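Local coordinates for putative ATP-grasp superfamily protein (Archaeoglobus fulgidus, PDB 3DF7), which is of unknown function but, as a putative member of the ATP-grasp superfamily, probably binds ATP and a metal ion, at residues K116-R119 and G120-V124; Y236-Q239 and P240-I243. One frame throughout, in Å; residues are numbered along the deposited sequence.

Two chain reversals of the ATP-grasp region lie with their centres about 12 Å apart. Contact 1 is the turn leaving helix 111-118, contact 2 the hairpin joining strands 228-236 and 240-246. The first is partly buried: Leu118 and Val122 lean inward on Val242 of the second, while Arg119, Gly120 and Glu121 stay exposed. Contact 2 lies at the surface, with Pro240 as its buried member. Their chemistry differs accordingly: contact 1 uses main-chain bonds, aliphatic packing and waters that bridge main-chain atoms, contact 2 aromatic and proline packing and waters that tie side-chain ends together. Gln123 joins them: its O lies 2.9 Å from Val242 N, probably hydrogen-bonded, and its side chain packs on Tyr241.

Contact 1: K116-R119 and G120-V124; sequences KKLR and GEVQV
Lys117 meets Glu121 through its main chain, Lys117 O lying 4.3 Å from Glu121 CG. Just before it, Lys116 reaches Gly120 through water 1, which donates to Lys116 O at 2.8 Å and accepts from Gly120 N. The ammonium of Lys117 is bonded instead to the carbonyl of Cys222, and its NZ stays 6.1 Å from Glu121 OE2, an opposite charge near enough to be felt perhaps, but not a contact.

Leu118 is the hub of the turn, since both main-chain bonds end on its O: Glu121 N donates at 2.7 Å and Val122 N at 3.0 Å. One bond spans three residues and the other four, so the chain leaves helix 111-118 through a type I turn with Arg119 and Gly120 at its corners, heading for strand 127-128. On the apolar side, Leu118 CB touches the CG1 methyls of both Val122, at 3.8 Å, and Val124. The methyl of Val122 gets there because its CG1 stands between its own N and carbonyl carbon (chi1 66°). Beyond CB, the leucine continues to Val242 and Ile245 of the neighbouring strand.

Arg119 offers its backbone to Val124, whose CG2 rests 3.9 Å from Arg119 CA. Its guanidinium turns back along the helix, with Lys116 CG over the rim of one face. Water 2 donates to Arg119 O at 2.9 Å and accepts from Val124 N, bridging the turn to the chain that follows.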
ATOM      1  N   LYS A 116      -5.591  19.007  -2.882  1.00  8.77           N
ATOM      2  CA  LYS A 116      -5.992  19.937  -3.937  1.00 11.18           C
ATOM      3  C   LYS A 116      -6.422  19.203  -5.202  1.00 11.69           C
ATOM      4  O   LYS A 116      -7.286  19.674  -5.941  1.00 13.51           O
ATOM      5  CB  LYS A 116      -4.850  20.907  -4.262  1.00 10.96           C
ATOM      6  CG  LYS A 116      -4.399  21.736  -3.070  1.00 13.40           C
ATOM      7  CD  LYS A 116      -3.454  22.867  -3.478  1.00 11.67           C
ATOM      8  CE  LYS A 116      -2.179  22.346  -4.109  1.00 11.12           C
ATOM      9  NZ  LYS A 116      -1.260  23.462  -4.480  1.00 10.09           N
ATOM     10  N   LYS A 117      -5.823  18.043  -5.447  1.00 12.66           N
ATOM     11  CA  LYS A 117      -6.152  17.263  -6.632  1.00 12.33           C
ATOM     12  C   LYS A 117      -7.543  16.636  -6.530  1.00 12.25           C
ATOM     13  O   LYS A 117      -8.296  16.619  -7.500  1.00 12.06           O
ATOM     14  CB  LYS A 117      -5.114  16.154  -6.838  1.00 16.25           C
ATOM     15  CG  LYS A 117      -5.196  15.462  -8.192  1.00 22.18           C
ATOM     16  CD  LYS A 117      -4.598  16.336  -9.285  1.00 26.33           C
ATOM     17  CE  LYS A 117      -4.728  15.696 -10.655  1.00 29.95           C
ATOM     18  NZ  LYS A 117      -6.147  15.617 -11.099  1.00 31.63           N
ATOM     19  N   LEU A 118      -7.888  16.146  -5.343  1.00 10.50           N
ATOM     20  CA  LEU A 118      -9.171  15.477  -5.129  1.00  9.60           C
ATOM     21  C   LEU A 118     -10.386  16.293  -4.678  1.00 11.05           C
ATOM     22  O   LEU A 118     -11.518  15.965  -5.045  1.00 10.63           O
ATOM     23  CB  LEU A 118      -8.986  14.342  -4.119  1.00  9.10           C
ATOM     24  CG  LEU A 118      -7.939  13.268  -4.422  1.00 10.66           C
ATOM     25  CD1 LEU A 118      -7.851  12.305  -3.246  1.00  9.49           C
ATOM     26  CD2 LEU A 118      -8.306  12.532  -5.698  1.00 10.61           C
ATOM     27  N   ARG A 119     -10.160  17.344  -3.892  1.00 12.64           N
ATOM     28  CA  ARG A 119     -11.257  18.130  -3.319  1.00 13.93           C
ATOM     29  C   ARG A 119     -12.489  18.449  -4.159  1.00 16.00           C
ATOM     30  O   ARG A 119     -13.606  18.428  -3.636  1.00 16.93           O
ATOM     31  CB  ARG A 119     -10.724  19.426  -2.695  1.00 13.98           C
ATOM     32  CG  ARG A 119     -10.035  20.368  -3.644  1.00 13.78           C
ATOM     33  CD  ARG A 119      -9.642  21.643  -2.918  1.00 15.55           C
ATOM     34  NE  ARG A 119      -8.759  22.475  -3.725  1.00 14.90           N
ATOM     35  CZ  ARG A 119      -8.206  23.606  -3.305  1.00 15.51           C
ATOM     36  NH1 ARG A 119      -8.447  24.050  -2.079  1.00 15.75           N
ATOM     37  NH2 ARG A 119      -7.399  24.280  -4.107  1.00 15.97           N
ATOM     38  N   GLY A 120     -12.316  18.741  -5.441  1.00 16.03           N
ATOM     39  CA  GLY A 120     -13.481  19.054  -6.252  1.00 18.57           C
ATOM     40  C   GLY A 120     -14.029  17.873  -7.028  1.00 19.77           C
ATOM     41  O   GLY A 120     -14.980  18.015  -7.801  1.00 22.23           O
ATOM     42  N   GLU A 121     -13.457  16.697  -6.801  1.00 17.03           N
ATOM     43  CA  GLU A 121     -13.865  15.500  -7.526  1.00 17.94           C
ATOM     44  C   GLU A 121     -14.414  14.362  -6.672  1.00 16.17           C
ATOM     45  O   GLU A 121     -15.116  13.487  -7.178  1.00 15.88           O
ATOM     46  CB  GLU A 121     -12.677  14.994  -8.334  1.00 21.18           C
ATOM     47  CG  GLU A 121     -12.150  16.012  -9.323  1.00 28.09           C
ATOM     48  CD  GLU A 121     -12.876  15.952 -10.647  1.00 32.11           C
ATOM     49  OE1 GLU A 121     -14.106  15.711 -10.651  1.00 34.73           O
ATOM     50  OE2 GLU A 121     -12.213  16.149 -11.686  1.00 35.70           O
ATOM     51  N   VAL A 122     -14.080  14.364  -5.387  1.00 13.22           N
ATOM     52  CA  VAL A 122     -14.545  13.318  -4.482  1.00 12.43           C
ATOM     53  C   VAL A 122     -14.537  13.853  -3.054  1.00 12.30           C
ATOM     54  O   VAL A 122     -13.829  14.810  -2.747  1.00  9.84           O
ATOM     55  CB  VAL A 122     -13.642  12.060  -4.582  1.00 14.42           C
ATOM     56  CG1 VAL A 122     -12.247  12.378  -4.072  1.00 12.55           C
ATOM     57  CG2 VAL A 122     -14.257  10.903  -3.801  1.00 14.14           C
ATOM     58  N   GLN A 123     -15.333  13.247  -2.182  1.00 10.09           N
ATOM     59  CA  GLN A 123     -15.401  13.711  -0.807  1.00 11.16           C
ATOM     60  C   GLN A 123     -14.116  13.468  -0.030  1.00 10.94           C
ATOM     61  O   GLN A 123     -13.648  12.333   0.067  1.00 10.86           O
ATOM     62  CB  GLN A 123     -16.558  13.036  -0.074  1.00 11.01           C
ATOM     63  CG  GLN A 123     -16.759  13.566   1.334  1.00 14.27           C
ATOM     64  CD  GLN A 123     -17.210  15.012   1.347  1.00 16.69           C
ATOM     65  OE1 GLN A 123     -18.260  15.350   0.793  1.00 14.90           O
ATOM     66  NE2 GLN A 123     -16.416  15.877   1.973  1.00 15.82           N
ATOM     67  N   VAL A 124     -13.545  14.542   0.512  1.00 10.05           N
ATOM     68  CA  VAL A 124     -12.335  14.453   1.323  1.00  9.64           C
ATOM     69  C   VAL A 124     -12.557  15.296   2.576  1.00 10.07           C
ATOM     70  O   VAL A 124     -13.430  16.163   2.607  1.00  9.61           O
ATOM     71  CB  VAL A 124     -11.078  14.991   0.582  1.00 10.20           C
ATOM     72  CG1 VAL A 124     -10.821  14.173  -0.672  1.00  8.71           C
ATOM     73  CG2 VAL A 124     -11.258  16.467   0.246  1.00 10.69           C
TER
HETATM   74  O   HOH W   1      -9.801  19.449  -7.253  1.00 28.67           O
HETATM   75  O   HOH W   2     -14.461  17.211  -1.109  1.00 20.25           O

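Contact 2: Y236-Q239 and P240-I243; sequences YSDQ and PYVI
The beta hairpin between strands 228-236 and 240-246 closes where Tyr236 faces Pro240, an antiparallel non-hydrogen-bonded pair with CA atoms 4.5 Å apart. Both side chains leave the same face of the sheet and run side by side, Tyr236 CE1 lying 3.6 Å from Pro240 CD. With its CG anti to the main-chain nitrogen (chi1 -171°), the Tyr236 ring reaches along the loop, and Gln239 N sits over the rim of one ring face. Helix 206-220 covers this side: Tyr236 OH is hydrogen-bonded to Glu211, and Pro240 also packs on Glu211 and Glu215. Within the loop, Ser237 N donates to Gln239 O at 3.2 Å.

Tyr241 folds its ring back over the connection from the other side. Gln239 O meets the ring edge near its plane, 3.4 Å from Tyr241 CD2, while Ser237 OG approaches obliquely to 3.3 Å from Tyr241 CE2. Gln239 CG comes to 3.6 Å from Tyr241 CE2, well off the ring plane, and the amide beyond it is turned 66° against the ring. Water 3, in the plane of the ring, bonds to Tyr241 OH at 2.7 Å, donates to Asp238 OD1 and accepts from Gln239 NE2, gathering three polar ends. The other end of that amide, Gln239 OE1, accepts a hydrogen bond from water 4, which also donates to Pro240 O at 2.7 Å; with water 3 on NE2, this is consistent with the amide being turned as it is. A phenylalanine in place of Tyr241 would probably leave water 3 without its strand-side partner and the ends of Asp238 and Gln239 freer to turn. Such a short three-residue connection is typical of a tight antiparallel beta hairpin, here at the margin of the large antiparallel sheet of the ATP-grasp fold.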
ATOM      1  N   TYR A 236     -15.634   5.744   6.627  1.00 10.98           N
ATOM      2  CA  TYR A 236     -17.056   5.883   6.368  1.00 12.31           C
ATOM      3  C   TYR A 236     -17.777   6.363   7.618  1.00 12.89           C
ATOM      4  O   TYR A 236     -17.909   5.619   8.594  1.00 11.71           O
ATOM      5  CB  TYR A 236     -17.670   4.551   5.922  1.00 12.92           C
ATOM      6  CG  TYR A 236     -19.094   4.685   5.427  1.00 14.49           C
ATOM      7  CD1 TYR A 236     -19.372   4.803   4.066  1.00 13.87           C
ATOM      8  CD2 TYR A 236     -20.165   4.733   6.324  1.00 16.63           C
ATOM      9  CE1 TYR A 236     -20.678   4.965   3.609  1.00 17.63           C
ATOM     10  CE2 TYR A 236     -21.474   4.896   5.877  1.00 18.81           C
ATOM     11  CZ  TYR A 236     -21.723   5.011   4.521  1.00 18.38           C
ATOM     12  OH  TYR A 236     -23.011   5.171   4.072  1.00 21.14           O
ATOM     13  N   SER A 237     -18.230   7.612   7.584  1.00 14.16           N
ATOM     14  CA  SER A 237     -18.976   8.187   8.697  1.00 14.62           C
ATOM     15  C   SER A 237     -20.433   8.035   8.284  1.00 16.23           C
ATOM     16  O   SER A 237     -21.077   7.045   8.624  1.00 16.08           O
ATOM     17  CB  SER A 237     -18.614   9.663   8.876  1.00 13.96           C
ATOM     18  OG  SER A 237     -18.730  10.371   7.655  1.00 13.32           O
ATOM     19  N   ASP A 238     -20.943   9.014   7.544  1.00 16.40           N
ATOM     20  CA  ASP A 238     -22.307   8.951   7.041  1.00 16.74           C
ATOM     21  C   ASP A 238     -22.172   8.753   5.532  1.00 15.83           C
ATOM     22  O   ASP A 238     -23.150   8.509   4.830  1.00 14.03           O
ATOM     23  CB  ASP A 238     -23.065  10.247   7.349  1.00 20.61           C
ATOM     24  CG  ASP A 238     -22.483  11.450   6.637  1.00 24.03           C
ATOM     25  OD1 ASP A 238     -21.281  11.725   6.815  1.00 25.46           O
ATOM     26  OD2 ASP A 238     -23.232  12.126   5.901  1.00 30.91           O
ATOM     27  N   GLN A 239     -20.934   8.857   5.052  1.00 12.14           N
ATOM     28  CA  GLN A 239     -20.612   8.690   3.638  1.00 11.06           C
ATOM     29  C   GLN A 239     -19.114   8.418   3.533  1.00 10.68           C
ATOM     30  O   GLN A 239     -18.378   8.587   4.508  1.00 10.67           O
ATOM     31  CB  GLN A 239     -20.947   9.964   2.846  1.00 10.48           C
ATOM     32  CG  GLN A 239     -20.058  11.164   3.182  1.00 10.81           C
ATOM     33  CD  GLN A 239     -20.301  12.375   2.277  1.00 13.13           C
ATOM     34  OE1 GLN A 239     -20.118  12.309   1.056  1.00 14.70           O
ATOM     35  NE2 GLN A 239     -20.701  13.491   2.879  1.00 13.61           N
ATOM     36  N   PRO A 240     -18.643   7.981   2.356  1.00 10.50           N
ATOM     37  CA  PRO A 240     -17.209   7.717   2.220  1.00  9.55           C
ATOM     38  C   PRO A 240     -16.387   8.996   2.122  1.00 10.16           C
ATOM     39  O   PRO A 240     -16.721   9.898   1.355  1.00  8.87           O
ATOM     40  CB  PRO A 240     -17.117   6.906   0.925  1.00 10.09           C
ATOM     41  CG  PRO A 240     -18.468   6.255   0.824  1.00 11.54           C
ATOM     42  CD  PRO A 240     -19.392   7.370   1.246  1.00 10.13           C
ATOM     43  N   TYR A 241     -15.318   9.056   2.912  1.00  8.38           N
ATOM     44  CA  TYR A 241     -14.380  10.171   2.906  1.00  9.48           C
ATOM     45  C   TYR A 241     -13.033   9.573   2.493  1.00  8.61           C
ATOM     46  O   TYR A 241     -12.546   8.638   3.137  1.00  8.98           O
ATOM     47  CB  TYR A 241     -14.233  10.781   4.302  1.00  8.59           C
ATOM     48  CG  TYR A 241     -15.267  11.819   4.665  1.00 10.68           C
ATOM     49  CD1 TYR A 241     -14.959  13.178   4.623  1.00 11.30           C
ATOM     50  CD2 TYR A 241     -16.547  11.445   5.068  1.00 11.69           C
ATOM     51  CE1 TYR A 241     -15.900  14.139   4.977  1.00 11.62           C
ATOM     52  CE2 TYR A 241     -17.497  12.398   5.420  1.00 12.85           C
ATOM     53  CZ  TYR A 241     -17.165  13.743   5.373  1.00 12.60           C
ATOM     54  OH  TYR A 241     -18.093  14.689   5.728  1.00 15.26           O
ATOM     55  N   VAL A 242     -12.451  10.092   1.415  1.00  8.25           N
ATOM     56  CA  VAL A 242     -11.160   9.609   0.935  1.00  7.64           C
ATOM     57  C   VAL A 242     -10.053  10.311   1.713  1.00  7.00           C
ATOM     58  O   VAL A 242      -9.941  11.542   1.697  1.00  7.53           O
ATOM     59  CB  VAL A 242     -10.987   9.878  -0.575  1.00  7.35           C
ATOM     60  CG1 VAL A 242      -9.584   9.513  -1.021  1.00  6.16           C
ATOM     61  CG2 VAL A 242     -12.004   9.060  -1.358  1.00  8.66           C
ATOM     62  N   ILE A 243      -9.234   9.512   2.387  1.00  7.51           N
ATOM     63  CA  ILE A 243      -8.151  10.020   3.219  1.00  8.52           C
ATOM     64  C   ILE A 243      -6.768   9.957   2.577  1.00  9.95           C
ATOM     65  O   ILE A 243      -5.951  10.867   2.740  1.00 10.72           O
ATOM     66  CB  ILE A 243      -8.071   9.218   4.539  1.00  9.07           C
ATOM     67  CG1 ILE A 243      -9.470   9.056   5.144  1.00 11.58           C
ATOM     68  CG2 ILE A 243      -7.130   9.919   5.518  1.00 13.72           C
ATOM     69  CD1 ILE A 243     -10.146  10.364   5.495  1.00 10.22           C
TER
HETATM   70  O   HOH W   3     -20.737  13.998   5.861  1.00 16.66           O
HETATM   71  O   HOH W   4     -18.775  10.513  -0.287  1.00  9.94           O